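Local coordinates for cell cycle regulatory protein GcrA (Caulobacter crescentus, PDB 5YIU) that probably binds promoter DNA through this N-terminal DNA-binding domain to activate transcription of cell-cycle genes, at residues 12-20 / 41-49. Sequence-based numbering, arbitrary orientation. Where two conformers were deposited one is given.
Sequences VSTLKKLWL and IGKVHRLGL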
ATOM      1  N   VAL A  12       4.299   1.146   5.082  1.00  8.17           N
ATOM      2  CA  VAL A  12       5.052   0.111   4.383  1.00  9.43           C
ATOM      3  C   VAL A  12       4.939  -1.227   5.115  1.00  9.68           C
ATOM      4  O   VAL A  12       4.696  -2.254   4.495  1.00  9.97           O
ATOM      5  CB  VAL A  12       6.528   0.522   4.195  1.00  7.91           C
ATOM      6  CG1 VAL A  12       7.345  -0.631   3.650  1.00 10.03           C
ATOM      7  CG2 VAL A  12       6.626   1.734   3.256  1.00  8.64           C
ATOM      8  N   SER A  13       5.108  -1.211   6.430  1.00  8.82           N
ATOM      9  CA  SER A  13       5.002  -2.435   7.214  0.57 10.06           C
ATOM     10  C   SER A  13       3.617  -3.058   7.085  1.00  9.22           C
ATOM     11  O   SER A  13       3.495  -4.279   6.929  1.00 10.15           O
ATOM     12  CB  SER A  13       5.333  -2.151   8.678  0.57 11.02           C
ATOM     13  OG  SER A  13       5.133  -3.301   9.487  0.57 10.20           O
ATOM     14  N   THR A  14       2.584  -2.234   7.140  1.00  9.10           N
ATOM     15  CA  THR A  14       1.219  -2.701   6.974  1.00 10.65           C
ATOM     16  C   THR A  14       0.983  -3.282   5.579  1.00  9.00           C
ATOM     17  O   THR A  14       0.400  -4.358   5.429  1.00 10.43           O
ATOM     18  CB  THR A  14       0.233  -1.559   7.237  1.00 10.52           C
ATOM     19  OG1 THR A  14       0.328  -1.172   8.614  1.00 16.49           O
ATOM     20  CG2 THR A  14      -1.196  -1.968   6.922  1.00 14.19           C
ATOM     21  N   LEU A  15       1.436  -2.574   4.551  1.00  8.85           N
ATOM     22  CA  LEU A  15       1.265  -3.058   3.188  1.00  8.15           C
ATOM     23  C   LEU A  15       1.929  -4.414   3.018  1.00  9.29           C
ATOM     24  O   LEU A  15       1.346  -5.344   2.441  1.00  7.68           O
ATOM     25  CB  LEU A  15       1.843  -2.049   2.194  1.00  8.80           C
ATOM     26  CG  LEU A  15       1.766  -2.428   0.706  1.00  9.02           C
ATOM     27  CD1 LEU A  15       1.600  -1.180  -0.163  1.00 10.44           C
ATOM     28  CD2 LEU A  15       3.008  -3.184   0.271  1.00 11.43           C
ATOM     29  N   LYS A  16       3.157  -4.518   3.511  1.00  7.95           N
ATOM     30  CA  LYS A  16       3.931  -5.741   3.375  1.00  8.96           C
ATOM     31  C   LYS A  16       3.234  -6.921   4.052  1.00  8.10           C
ATOM     32  O   LYS A  16       3.063  -7.977   3.436  1.00  8.15           O
ATOM     33  CB  LYS A  16       5.331  -5.529   3.941  1.00 11.84           C
ATOM     34  CG  LYS A  16       6.225  -6.746   3.896  1.00 20.20           C
ATOM     35  CD  LYS A  16       7.577  -6.411   4.498  1.00 25.26           C
ATOM     36  CE  LYS A  16       8.329  -7.668   4.868  1.00 32.13           C
ATOM     37  NZ  LYS A  16       9.638  -7.365   5.508  1.00 34.07           N
ATOM     38  N   LYS A  17       2.810  -6.743   5.301  1.00  7.68           N
ATOM     39  CA  LYS A  17       2.136  -7.810   6.036  0.56  9.18           C
ATOM     40  C   LYS A  17       0.853  -8.249   5.343  1.00  7.68           C
ATOM     41  O   LYS A  17       0.614  -9.441   5.152  1.00  7.63           O
ATOM     42  CB  LYS A  17       1.825  -7.359   7.467  0.56 10.23           C
ATOM     43  CG  LYS A  17       3.039  -7.251   8.374  1.00 16.50           C
ATOM     44  CD  LYS A  17       2.682  -6.562   9.688  1.00 20.72           C
ATOM     45  CE  LYS A  17       3.817  -6.672  10.707  1.00 27.84           C
ATOM     46  NZ  LYS A  17       3.417  -6.179  12.058  0.56 23.80           N
ATOM     47  N   LEU A  18       0.031  -7.283   4.958  1.00  7.93           N
ATOM     48  CA  LEU A  18      -1.243  -7.584   4.319  1.00  7.96           C
ATOM     49  C   LEU A  18      -1.065  -8.233   2.951  1.00  7.53           C
ATOM     50  O   LEU A  18      -1.828  -9.126   2.566  1.00  7.95           O
ATOM     51  CB  LEU A  18      -2.112  -6.332   4.220  1.00 10.26           C
ATOM     52  CG  LEU A  18      -2.517  -5.714   5.559  1.00  8.82           C
ATOM     53  CD1 LEU A  18      -3.436  -4.518   5.328  1.00 12.97           C
ATOM     54  CD2 LEU A  18      -3.168  -6.744   6.494  1.00 13.36           C
ATOM     55  N   TRP A  19      -0.055  -7.794   2.217  1.00  7.65           N
ATOM     56  CA  TRP A  19       0.222  -8.406   0.925  1.00  8.84           C
ATOM     57  C   TRP A  19       0.640  -9.864   1.113  1.00  9.11           C
ATOM     58  O   TRP A  19       0.150 -10.753   0.411  1.00  8.71           O
ATOM     59  CB  TRP A  19       1.289  -7.617   0.161  1.00  8.09           C
ATOM     60  CG  TRP A  19       1.490  -8.117  -1.228  1.00  7.69           C
ATOM     61  CD1 TRP A  19       2.483  -8.939  -1.665  1.00 10.11           C
ATOM     62  CD2 TRP A  19       0.662  -7.848  -2.363  1.00  8.11           C
ATOM     63  NE1 TRP A  19       2.335  -9.188  -3.003  1.00 10.94           N
ATOM     64  CE2 TRP A  19       1.222  -8.528  -3.458  1.00  9.20           C
ATOM     65  CE3 TRP A  19      -0.506  -7.098  -2.557  1.00  8.46           C
ATOM     66  CZ2 TRP A  19       0.667  -8.476  -4.736  1.00 11.92           C
ATOM     67  CZ3 TRP A  19      -1.057  -7.044  -3.827  1.00 12.76           C
ATOM     68  CH2 TRP A  19      -0.470  -7.731  -4.901  1.00 13.09           C
ATOM     69  N   LEU A  20       1.536 -10.110   2.066  1.00  7.23           N
ATOM     70  CA  LEU A  20       1.957 -11.474   2.373  1.00  8.02           C
ATOM     71  C   LEU A  20       0.795 -12.315   2.903  1.00  9.36           C
ATOM     72  O   LEU A  20       0.768 -13.520   2.685  1.00  8.56           O
ATOM     73  CB  LEU A  20       3.126 -11.472   3.361  1.00  8.11           C
ATOM     74  CG  LEU A  20       4.427 -10.869   2.819  1.00  9.08           C
ATOM     75  CD1 LEU A  20       5.439 -10.729   3.954  1.00 12.46           C
ATOM     76  CD2 LEU A  20       4.997 -11.687   1.664  1.00 11.32           C
ATOM     77  N   ILE A  41      -0.293  -1.220  -5.876  1.00  7.69           N
ATOM     78  CA  ILE A  41       0.404  -2.128  -6.784  1.00  8.73           C
ATOM     79  C   ILE A  41       1.799  -1.607  -7.130  1.00  7.51           C
ATOM     80  O   ILE A  41       2.784  -2.347  -7.075  1.00  7.22           O
ATOM     81  CB  ILE A  41      -0.415  -2.388  -8.069  1.00  7.66           C
ATOM     82  CG1 ILE A  41      -1.653  -3.226  -7.724  1.00  9.60           C
ATOM     83  CG2 ILE A  41       0.443  -3.081  -9.134  1.00  9.96           C
ATOM     84  CD1 ILE A  41      -2.678  -3.349  -8.857  1.00 10.56           C
ATOM     85  N   GLY A  42       1.898  -0.322  -7.448  1.00  7.96           N
ATOM     86  CA  GLY A  42       3.195   0.247  -7.740  1.00  7.96           C
ATOM     87  C   GLY A  42       4.177   0.093  -6.594  1.00  7.26           C
ATOM     88  O   GLY A  42       5.363  -0.196  -6.808  1.00  8.51           O
ATOM     89  N   LYS A  43       3.707   0.319  -5.371  1.00  7.44           N
ATOM     90  CA  LYS A  43       4.568   0.181  -4.201  1.00  7.61           C
ATOM     91  C   LYS A  43       5.000  -1.267  -3.970  1.00  6.62           C
ATOM     92  O   LYS A  43       6.158  -1.519  -3.642  1.00  8.64           O
ATOM     93  CB  LYS A  43       3.879   0.757  -2.958  1.00  8.08           C
ATOM     94  CG  LYS A  43       4.727   0.741  -1.697  1.00  7.17           C
ATOM     95  CD  LYS A  43       6.017   1.521  -1.862  1.00  8.11           C
ATOM     96  CE  LYS A  43       6.727   1.672  -0.531  1.00  8.27           C
ATOM     97  NZ  LYS A  43       8.027   2.391  -0.688  1.00  9.82           N
ATOM     98  N   VAL A  44       4.070  -2.213  -4.116  1.00  7.18           N
ATOM     99  CA  VAL A  44       4.409  -3.638  -4.061  1.00  8.41           C
ATOM    100  C   VAL A  44       5.520  -3.954  -5.061  1.00  8.73           C
ATOM    101  O   VAL A  44       6.484  -4.662  -4.743  1.00 10.04           O
ATOM    102  CB  VAL A  44       3.177  -4.501  -4.370  1.00  8.74           C
ATOM    103  CG1 VAL A  44       3.576  -5.947  -4.624  1.00 10.08           C
ATOM    104  CG2 VAL A  44       2.154  -4.410  -3.234  1.00  9.61           C
ATOM    105  N   HIS A  45       5.392  -3.406  -6.259  1.00  9.41           N
ATOM    106  CA  HIS A  45       6.427  -3.559  -7.260  1.00  8.77           C
ATOM    107  C   HIS A  45       7.775  -2.999  -6.806  1.00 10.07           C
ATOM    108  O   HIS A  45       8.804  -3.665  -6.916  1.00 11.07           O
ATOM    109  CB  HIS A  45       5.993  -2.893  -8.563  1.00 12.76           C
ATOM    110  CG  HIS A  45       6.947  -3.111  -9.690  1.00 16.00           C
ATOM    111  ND1 HIS A  45       7.737  -2.106 -10.205  1.00 32.77           N
ATOM    112  CD2 HIS A  45       7.249  -4.228 -10.394  1.00 19.51           C
ATOM    113  CE1 HIS A  45       8.477  -2.592 -11.186  1.00 17.33           C
ATOM    114  NE2 HIS A  45       8.202  -3.876 -11.320  1.00 25.83           N
ATOM    115  N   ARG A  46       7.784  -1.777  -6.288  1.00  9.72           N
ATOM    116  CA  ARG A  46       9.049  -1.173  -5.854  1.00 10.20           C
ATOM    117  C   ARG A  46       9.691  -1.894  -4.665  1.00 12.12           C
ATOM    118  O   ARG A  46      10.915  -1.888  -4.512  1.00 12.21           O
ATOM    119  CB  ARG A  46       8.870   0.324  -5.575  1.00 11.50           C
ATOM    120  CG  ARG A  46       8.444   1.098  -6.815  1.00  9.47           C
ATOM    121  CD  ARG A  46       8.621   2.593  -6.674  1.00 10.64           C
ATOM    122  NE  ARG A  46       7.863   3.194  -5.574  1.00  9.36           N
ATOM    123  CZ  ARG A  46       6.562   3.474  -5.600  1.00  9.72           C
ATOM    124  NH1 ARG A  46       6.009   4.056  -4.541  1.00  8.62           N
ATOM    125  NH2 ARG A  46       5.817   3.163  -6.655  1.00  9.42           N
ATOM    126  N   LEU A  47       8.867  -2.530  -3.836  1.00  9.99           N
ATOM    127  CA  LEU A  47       9.347  -3.305  -2.692  1.00 10.14           C
ATOM    128  C   LEU A  47       9.873  -4.685  -3.089  1.00 12.24           C
ATOM    129  O   LEU A  47      10.485  -5.383  -2.268  1.00 15.05           O
ATOM    130  CB  LEU A  47       8.242  -3.456  -1.647  1.00 12.31           C
ATOM    131  CG  LEU A  47       7.852  -2.186  -0.896  1.00  9.78           C
ATOM    132  CD1 LEU A  47       6.599  -2.437  -0.091  1.00 10.39           C
ATOM    133  CD2 LEU A  47       8.993  -1.760   0.012  1.00 11.33           C
ATOM    134  N   GLY A  48       9.625  -5.086  -4.330  1.00 10.96           N
ATOM    135  CA  GLY A  48      10.087  -6.382  -4.808  1.00 11.58           C
ATOM    136  C   GLY A  48       9.277  -7.575  -4.334  1.00 12.69           C
ATOM    137  O   GLY A  48       9.745  -8.714  -4.408  1.00 12.62           O
ATOM    138  N   LEU A  49       8.055  -7.327  -3.872  1.00 13.35           N
ATOM    139  CA  LEU A  49       7.205  -8.375  -3.308  1.00 17.29           C
ATOM    140  C   LEU A  49       6.499  -9.213  -4.370  1.00 22.92           C
ATOM    141  O   LEU A  49       6.063  -8.701  -5.394  1.00 23.46           O
ATOM    142  CB  LEU A  49       6.180  -7.759  -2.358  1.00 17.15           C
ATOM    143  CG  LEU A  49       6.744  -7.233  -1.043  1.00 14.82           C
ATOM    144  CD1 LEU A  49       5.717  -6.362  -0.344  1.00 18.82           C
ATOM    145  CD2 LEU A  49       7.176  -8.378  -0.129  1.00 17.33           C
TER
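Leu15 and Trp19 of helix 9-21 pack against Val44 of helix 37-47 in the small three-helix core of a helix-turn-helix DNA-binding domain. The two helix segments cross at a right angle (-90°), and no hydrogen bond links them; the contact is made by apolar groups, including the aliphatic stem of Lys43. Leu15 splits its branches: CD1 rests against CB and CG of Lys43, 4.0 Å from CG, while CD2 reaches Leu47 CD1 at 3.7 Å and Val44 CG2 at 3.8 Å. Nearer the start of helix 9-21, Val12 CG2 meets Lys43 CE at 3.8 Å, and Trp7, before the helix, touches Val12, Leu15 and Lys43. At the other end a Schellman motif, with Gly48 at positive phi, ends helix 37-47 and lets Leu49 fold back against Lys16, Trp19 and Leu20. The indole extends from its helix with CG opposite the backbone N (chi1 -173°), bridging Val44 and Ile28 of helix 25-32. A serine in place of Trp19 would probably open a gap between these helices and leave Val44 and Leu49 underpacked. Val44 CG1 makes a CH-pi contact over one indole face, 4.0 Å from the centroid of the Trp19 five-membered ring.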